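Local coordinates for hypothetical protein Atu2684 (Agrobacterium tumefaciens, PDB 2AXO) that is of unknown function but has a thioredoxin-like domain with a disulfide-bonded CXXC motif, consistent with a role in thiol-disulfide chemistry, at residues Leu148-Ser154 / Ile250-Leu256; Val74-Tyr78 / Cys234-Leu238; Phe156-Val161 / Val225-Lys230. All blocks are in the same frame, centred on the assembly; numbering follows the deposited sequence.

Interaction 1: Leu148-Ser154 / Ile250-Leu256; sequences LNVPVSS and IVGASIL
Val150 and Val251 begin a side-by-side run of two chains heading the same way, the short strands 152-154 and 250-256 lying 17° from parallel. Val150 N donates to Val251 O over 3.0 Å, nearly straight at the hydrogen (167°). Beyond that bond the backbones are joined through a water: it donates to Val150 O at 2.7 Å and accepts from Ala253 N at 2.9 Å, taking the place of a direct link. Gly252 sits beside this water-bridged stretch, and its bare CA lets Val150 O and the CG2 of Val152 settle close over the peptide. Leu148, in the loop leading in, packs on the flank of 250-253, laying CD2 by the carbonyl of Ile250 while CD1 reaches the CB of Ala253 at 4.1 Å.

In the fold these are outermost strands of two different antiparallel sheets. Strand 152-156 also pairs with 161-165, and strand 247-257 with 232-241, so the contact brings the two sheets together along their edges; Val150 and Val152 reach on to Leu238 and Val236 of that second sheet.

The methyls CG2 of Val150 and CG2 of Val251 meet at 3.8 Å, the two side chains passing at a slant. Farther along, Val152 sets CG1 against the CB of Ser254 at 3.7 Å. The far end is polar. Ser154 OG and Ser254 OG share a hydrogen bond of 3.0 Å, which either could donate; Ser154 brings its hydroxyl there by tucking OG between its own backbone N and carbonyl carbon (chi1 54°), whereas Ser254 extends OG away from its N. That same Ser154 OG also rests on the CB of Leu256 at 3.4 Å.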
# COMPACT_ATOMS: atom_id res chain seq x y z
N LEU A 148 -23.33 -5.99 16.15
CA LEU A 148 -22.60 -5.74 17.39
C LEU A 148 -23.36 -6.40 18.55
O LEU A 148 -24.13 -5.75 19.25
CB LEU A 148 -22.47 -4.23 17.60
CG LEU A 148 -21.86 -3.50 16.40
CD1 LEU A 148 -21.77 -2.00 16.69
CD2 LEU A 148 -20.46 -4.06 16.11
N ASN A 149 -23.11 -7.70 18.74
CA ASN A 149 -23.80 -8.48 19.77
C ASN A 149 -23.27 -8.37 21.20
O ASN A 149 -23.96 -8.75 22.15
CB ASN A 149 -23.80 -9.95 19.37
CG ASN A 149 -24.61 -10.21 18.12
OD1 ASN A 149 -24.44 -11.22 17.46
ND2 ASN A 149 -25.52 -9.29 17.81
N VAL A 150 -22.05 -7.87 21.36
CA VAL A 150 -21.46 -7.73 22.68
C VAL A 150 -21.50 -6.28 23.13
O VAL A 150 -20.99 -5.40 22.45
CB VAL A 150 -19.99 -8.20 22.69
CG1 VAL A 150 -19.44 -8.14 24.10
CG2 VAL A 150 -19.89 -9.61 22.13
N PRO A 151 -22.12 -6.01 24.29
CA PRO A 151 -22.19 -4.63 24.76
C PRO A 151 -20.82 -4.07 25.15
O PRO A 151 -20.01 -4.75 25.78
CB PRO A 151 -23.15 -4.71 25.95
CG PRO A 151 -22.93 -6.10 26.47
CD PRO A 151 -22.81 -6.92 25.21
N VAL A 152 -20.56 -2.84 24.72
CA VAL A 152 -19.31 -2.15 25.02
C VAL A 152 -19.68 -0.74 25.44
O VAL A 152 -20.46 -0.06 24.76
CB VAL A 152 -18.37 -2.08 23.78
CG1 VAL A 152 -17.09 -1.34 24.16
CG2 VAL A 152 -18.04 -3.48 23.29
N SER A 153 -19.15 -0.31 26.58
CA SER A 153 -19.41 1.02 27.12
C SER A 153 -18.09 1.68 27.45
O SER A 153 -17.12 1.01 27.81
CB SER A 153 -20.24 0.93 28.41
OG SER A 153 -21.49 0.30 28.19
N SER A 154 -18.04 3.01 27.34
CA SER A 154 -16.82 3.74 27.65
C SER A 154 -17.17 5.08 28.27
O SER A 154 -18.17 5.70 27.93
CB SER A 154 -16.00 3.95 26.37
OG SER A 154 -16.78 4.58 25.36
N ILE A 250 -15.85 -7.46 13.96
CA ILE A 250 -15.91 -6.64 15.16
C ILE A 250 -17.27 -7.00 15.75
O ILE A 250 -18.29 -6.79 15.10
CB ILE A 250 -15.85 -5.14 14.80
CG1 ILE A 250 -14.50 -4.83 14.14
CG2 ILE A 250 -16.05 -4.28 16.05
CD1 ILE A 250 -14.38 -3.43 13.55
N VAL A 251 -17.27 -7.55 16.96
CA VAL A 251 -18.52 -7.99 17.59
C VAL A 251 -19.12 -7.03 18.61
O VAL A 251 -20.20 -7.27 19.14
CB VAL A 251 -18.32 -9.37 18.26
CG1 VAL A 251 -17.85 -10.39 17.23
CG2 VAL A 251 -17.31 -9.27 19.39
N GLY A 252 -18.41 -5.93 18.86
CA GLY A 252 -18.89 -4.94 19.81
C GLY A 252 -18.13 -3.65 19.56
O GLY A 252 -16.99 -3.69 19.11
N ALA A 253 -18.76 -2.51 19.83
CA ALA A 253 -18.08 -1.24 19.60
C ALA A 253 -18.73 -0.09 20.34
O ALA A 253 -19.92 -0.11 20.65
CB ALA A 253 -18.03 -0.94 18.11
N SER A 254 -17.92 0.93 20.61
CA SER A 254 -18.38 2.11 21.31
C SER A 254 -17.50 3.29 20.99
O SER A 254 -16.33 3.14 20.64
CB SER A 254 -18.34 1.84 22.82
OG SER A 254 -18.59 3.03 23.56
N ILE A 255 -18.07 4.49 21.09
CA ILE A 255 -17.31 5.70 20.86
C ILE A 255 -17.39 6.56 22.11
O ILE A 255 -18.44 6.66 22.74
CB ILE A 255 -17.83 6.52 19.67
CG1 ILE A 255 -17.37 5.86 18.36
CG2 ILE A 255 -17.29 7.96 19.75
CD1 ILE A 255 -17.73 6.65 17.11
N LEU A 256 -16.26 7.15 22.46
CA LEU A 256 -16.18 8.03 23.60
C LEU A 256 -15.64 9.34 23.05
O LEU A 256 -14.54 9.37 22.51
CB LEU A 256 -15.21 7.47 24.65
CG LEU A 256 -14.95 8.38 25.86
CD1 LEU A 256 -16.27 8.72 26.54
CD2 LEU A 256 -14.01 7.69 26.85
O HOH W 1 -21.31 -3.13 21.02

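Interaction 2: Val74-Tyr78 / Cys234-Leu238; sequences VGLSY and CAVLL
Leu76 and Ala235 meet where two sheets stack: strand 74-79 is an edge strand of the four-stranded mixed sheet of the thioredoxin-like domain, and strand 232-241 runs through the four-stranded antiparallel sheet packed against it. The local axes cross at -111° and come no nearer than 8.4 Å, so no backbone hydrogen bond spans the gap and side chains fill it. All the residues that touch are buried, near the centre of the chain.

Leu76 is the one to follow. Its CB leaves the strand toward the opposing sheet, and CG, swung to the far side from the carbonyl carbon (chi1 -64°), comes within 4.1 Å of the Ala235 CB. There the side chain forks. CD2 drops onto the Ala235 CB at 3.7 Å, and CD1 touches the same methyl while going on to meet CD1 of Leu237 at 4.1 Å, the two leucines pointing at each other tip to tip. The Ala235 methyl is thus seated against the fork of Leu76, in touch with both its branches. Phe179 and Val203, from strands 172-186 and 196-212 of the antiparallel sheet, also pack on Leu76.

Val74, two residues earlier and on the same face, presents CG1 to the Ala235 CB at 3.9 Å, and the same methyl also touches CD2 of Leu237. Leu237 therefore divides its two branches, CD2 for Val74 and CD1 for Leu76. Tyr78 comes in at the other end, its ring stacked with Phe49 and its hydroxyl weakly hydrogen-bonded to Glu47 OE2 and Arg100 NE. Across the contact that hydroxyl makes a looser approach, Tyr78 OH lying 4.3 Å from CD1 of Leu237.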
# COMPACT_ATOMS: atom_id res chain seq x y z
N VAL A 74 -20.60 3.60 14.39
CA VAL A 74 -19.31 4.00 14.93
C VAL A 74 -18.51 4.25 13.67
O VAL A 74 -18.16 3.31 12.95
CB VAL A 74 -18.66 2.85 15.74
CG1 VAL A 74 -17.19 3.17 16.00
CG2 VAL A 74 -19.39 2.66 17.07
N GLY A 75 -18.25 5.52 13.38
CA GLY A 75 -17.53 5.88 12.17
C GLY A 75 -16.11 6.33 12.40
O GLY A 75 -15.82 7.12 13.29
N LEU A 76 -15.21 5.81 11.57
CA LEU A 76 -13.79 6.14 11.67
C LEU A 76 -13.20 6.40 10.30
O LEU A 76 -13.55 5.74 9.32
CB LEU A 76 -13.04 4.98 12.30
CG LEU A 76 -13.42 4.66 13.75
CD1 LEU A 76 -12.87 3.30 14.11
CD2 LEU A 76 -12.87 5.73 14.68
N SER A 77 -12.29 7.36 10.24
CA SER A 77 -11.62 7.69 8.99
C SER A 77 -10.12 7.42 9.15
O SER A 77 -9.48 7.98 10.05
CB SER A 77 -11.85 9.15 8.63
OG SER A 77 -11.14 9.48 7.45
N TYR A 78 -9.58 6.56 8.30
CA TYR A 78 -8.15 6.24 8.33
C TYR A 78 -7.47 6.80 7.08
O TYR A 78 -7.63 6.25 5.99
CB TYR A 78 -7.91 4.73 8.34
CG TYR A 78 -8.42 4.00 9.56
CD1 TYR A 78 -9.75 3.60 9.65
CD2 TYR A 78 -7.56 3.70 10.62
CE1 TYR A 78 -10.21 2.90 10.76
CE2 TYR A 78 -8.02 3.01 11.74
CZ TYR A 78 -9.34 2.61 11.81
OH TYR A 78 -9.81 1.94 12.91
N CYS A 234 -12.32 8.57 20.78
CA CYS A 234 -11.76 7.26 20.50
C CYS A 234 -12.93 6.32 20.28
O CYS A 234 -14.06 6.59 20.67
CB CYS A 234 -10.89 6.78 21.67
SG CYS A 234 -11.75 6.22 23.16
N ALA A 235 -12.63 5.22 19.61
CA ALA A 235 -13.62 4.20 19.34
C ALA A 235 -13.04 2.93 19.92
O ALA A 235 -11.86 2.65 19.73
CB ALA A 235 -13.82 4.05 17.83
N VAL A 236 -13.86 2.20 20.67
CA VAL A 236 -13.42 0.93 21.25
C VAL A 236 -14.00 -0.12 20.33
O VAL A 236 -15.20 -0.16 20.09
CB VAL A 236 -13.97 0.71 22.67
CG1 VAL A 236 -13.61 -0.69 23.16
CG2 VAL A 236 -13.40 1.76 23.63
N LEU A 237 -13.14 -0.98 19.79
CA LEU A 237 -13.58 -2.02 18.88
C LEU A 237 -13.24 -3.38 19.47
O LEU A 237 -12.07 -3.66 19.72
CB LEU A 237 -12.90 -1.86 17.52
CG LEU A 237 -13.01 -0.50 16.82
CD1 LEU A 237 -12.20 -0.50 15.54
CD2 LEU A 237 -14.48 -0.18 16.52
N LEU A 238 -14.25 -4.20 19.73
CA LEU A 238 -13.99 -5.54 20.26
C LEU A 238 -13.84 -6.36 18.99
O LEU A 238 -14.81 -6.86 18.43
CB LEU A 238 -15.17 -6.04 21.09
CG LEU A 238 -14.95 -7.36 21.85
CD1 LEU A 238 -13.78 -7.23 22.83
CD2 LEU A 238 -16.22 -7.72 22.59

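Interaction 3: Phe156-Val161 / Val225-Lys230; sequences FAGDEV and VVAKVK
A beta-hairpin turn is pressed here against a short helix: residues 156-161 link the antiparallel strands 152-156 and 161-165, and the helix is 223-229. No hydrogen bond joins the two segments, and the contact is made by an aromatic ring, valines from both segments and one lysine.

Phe156 reaches out to the helix from the end of its strand. Its ring slides past Val229, whose CG1 touches the CZ corner at 3.6 Å, and Val226 approaches CE1 obliquely through CG1 at 3.9 Å. Over one face comes Lys230. A bend at its chi2 (-68°) turns the chain back, bringing CE to 4.1 Å from the Phe156 ring centroid in a CH-pi contact. The ammonium NZ stands over the same face, 4.5 Å from the centroid and 26° off the normal, a cation-pi interaction; NZ also has a hydrogen bond to Gly258 O.

Val226 works in two directions, since its other methyl, CG2, nestles against the backbone of the turn, touching the carbonyl oxygen of Asp159 and lying 3.4 Å from CA of Glu160. Past the turn, Val161 slips in antiparallel to Val226 and at about a right angle to Val225, and its CG2 meets CG2 of Val226 at 3.8 Å and CG1 of Val225 at 4.0 Å.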
# COMPACT_ATOMS: atom_id res chain seq x y z
N PHE A 156 -15.26 8.49 30.97
CA PHE A 156 -14.15 9.07 31.70
C PHE A 156 -14.42 8.88 33.19
O PHE A 156 -15.50 9.23 33.67
CB PHE A 156 -14.03 10.57 31.43
CG PHE A 156 -13.55 10.90 30.05
CD1 PHE A 156 -12.23 10.68 29.69
CD2 PHE A 156 -14.42 11.46 29.11
CE1 PHE A 156 -11.76 11.02 28.43
CE2 PHE A 156 -13.97 11.81 27.84
CZ PHE A 156 -12.64 11.59 27.50
N ALA A 157 -13.45 8.32 33.90
CA ALA A 157 -13.56 8.08 35.33
C ALA A 157 -12.75 9.14 36.06
O ALA A 157 -11.91 8.83 36.91
CB ALA A 157 -13.04 6.70 35.68
N GLY A 158 -13.00 10.40 35.72
CA GLY A 158 -12.28 11.50 36.34
C GLY A 158 -10.99 11.78 35.58
O GLY A 158 -10.96 12.61 34.67
N ASP A 159 -9.93 11.08 35.96
CA ASP A 159 -8.63 11.25 35.31
C ASP A 159 -8.20 9.94 34.65
O ASP A 159 -7.02 9.73 34.36
CB ASP A 159 -7.59 11.68 36.34
CG ASP A 159 -7.51 10.74 37.52
OD1 ASP A 159 -6.76 11.04 38.48
OD2 ASP A 159 -8.20 9.70 37.50
N GLU A 160 -9.17 9.07 34.40
CA GLU A 160 -8.91 7.78 33.77
C GLU A 160 -10.02 7.44 32.79
O GLU A 160 -11.07 8.08 32.79
CB GLU A 160 -8.82 6.69 34.84
CG GLU A 160 -7.86 7.00 35.97
CD GLU A 160 -7.95 5.98 37.09
OE1 GLU A 160 -7.57 4.81 36.85
OE2 GLU A 160 -8.41 6.34 38.19
N VAL A 161 -9.78 6.44 31.95
CA VAL A 161 -10.78 6.00 30.99
C VAL A 161 -11.21 4.59 31.36
O VAL A 161 -10.37 3.71 31.59
CB VAL A 161 -10.24 6.00 29.54
CG1 VAL A 161 -11.24 5.30 28.62
CG2 VAL A 161 -10.01 7.42 29.07
N VAL A 225 -4.06 8.39 28.51
CA VAL A 225 -5.09 8.04 27.55
C VAL A 225 -6.18 9.10 27.55
O VAL A 225 -6.67 9.50 26.50
CB VAL A 225 -5.70 6.66 27.87
CG1 VAL A 225 -6.86 6.37 26.92
CG2 VAL A 225 -4.64 5.58 27.73
N VAL A 226 -6.54 9.57 28.74
CA VAL A 226 -7.55 10.60 28.86
C VAL A 226 -7.16 11.79 27.98
O VAL A 226 -7.98 12.32 27.23
CB VAL A 226 -7.69 11.08 30.32
CG1 VAL A 226 -8.65 12.26 30.39
CG2 VAL A 226 -8.18 9.94 31.20
N ALA A 227 -5.90 12.19 28.08
CA ALA A 227 -5.39 13.31 27.29
C ALA A 227 -5.57 13.07 25.80
O ALA A 227 -5.92 13.99 25.05
CB ALA A 227 -3.92 13.56 27.62
N LYS A 228 -5.32 11.85 25.35
CA LYS A 228 -5.46 11.53 23.93
C LYS A 228 -6.92 11.57 23.48
O LYS A 228 -7.23 12.13 22.44
CB LYS A 228 -4.85 10.17 23.61
CG LYS A 228 -3.36 10.09 23.92
CD LYS A 228 -2.66 9.04 23.08
CE LYS A 228 -3.16 7.64 23.36
NZ LYS A 228 -2.51 6.70 22.40
N VAL A 229 -7.81 10.99 24.27
CA VAL A 229 -9.22 11.01 23.89
C VAL A 229 -9.71 12.45 23.82
O VAL A 229 -10.51 12.81 22.95
CB VAL A 229 -10.09 10.21 24.89
CG1 VAL A 229 -11.53 10.18 24.42
CG2 VAL A 229 -9.56 8.79 25.05
N LYS A 230 -9.21 13.30 24.72
CA LYS A 230 -9.60 14.70 24.76
C LYS A 230 -9.22 15.48 23.51
O LYS A 230 -9.75 16.56 23.26
CB LYS A 230 -9.00 15.37 26.00
CG LYS A 230 -9.69 15.01 27.29
CD LYS A 230 -11.10 15.59 27.34
CE LYS A 230 -11.82 15.19 28.61
NZ LYS A 230 -13.19 15.77 28.67

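In the fold
From the N terminus, segment 74-78, on strand 74-79, comes first and waits 156 residues for its partner 234-238, so interaction 2 closes a long loop between the thioredoxin-like sheet and the antiparallel sheet. Segment 148-154 begins within that loop but finds 250-256 beyond its end: interactions 1 and 2 therefore cross. Interaction 3 closes a shorter loop, 156-161 to 225-230, that falls within both. Neighbouring strands 232-241 and 247-257 unite interactions 1 and 2, with Gly252 O and Leu238 N probably hydrogen-bonded. Leu256 of interaction 1 packs on Phe156, Val161 and Val229, while Cys234 SG touches Val229, bringing the hairpin and helix onto the same sheet.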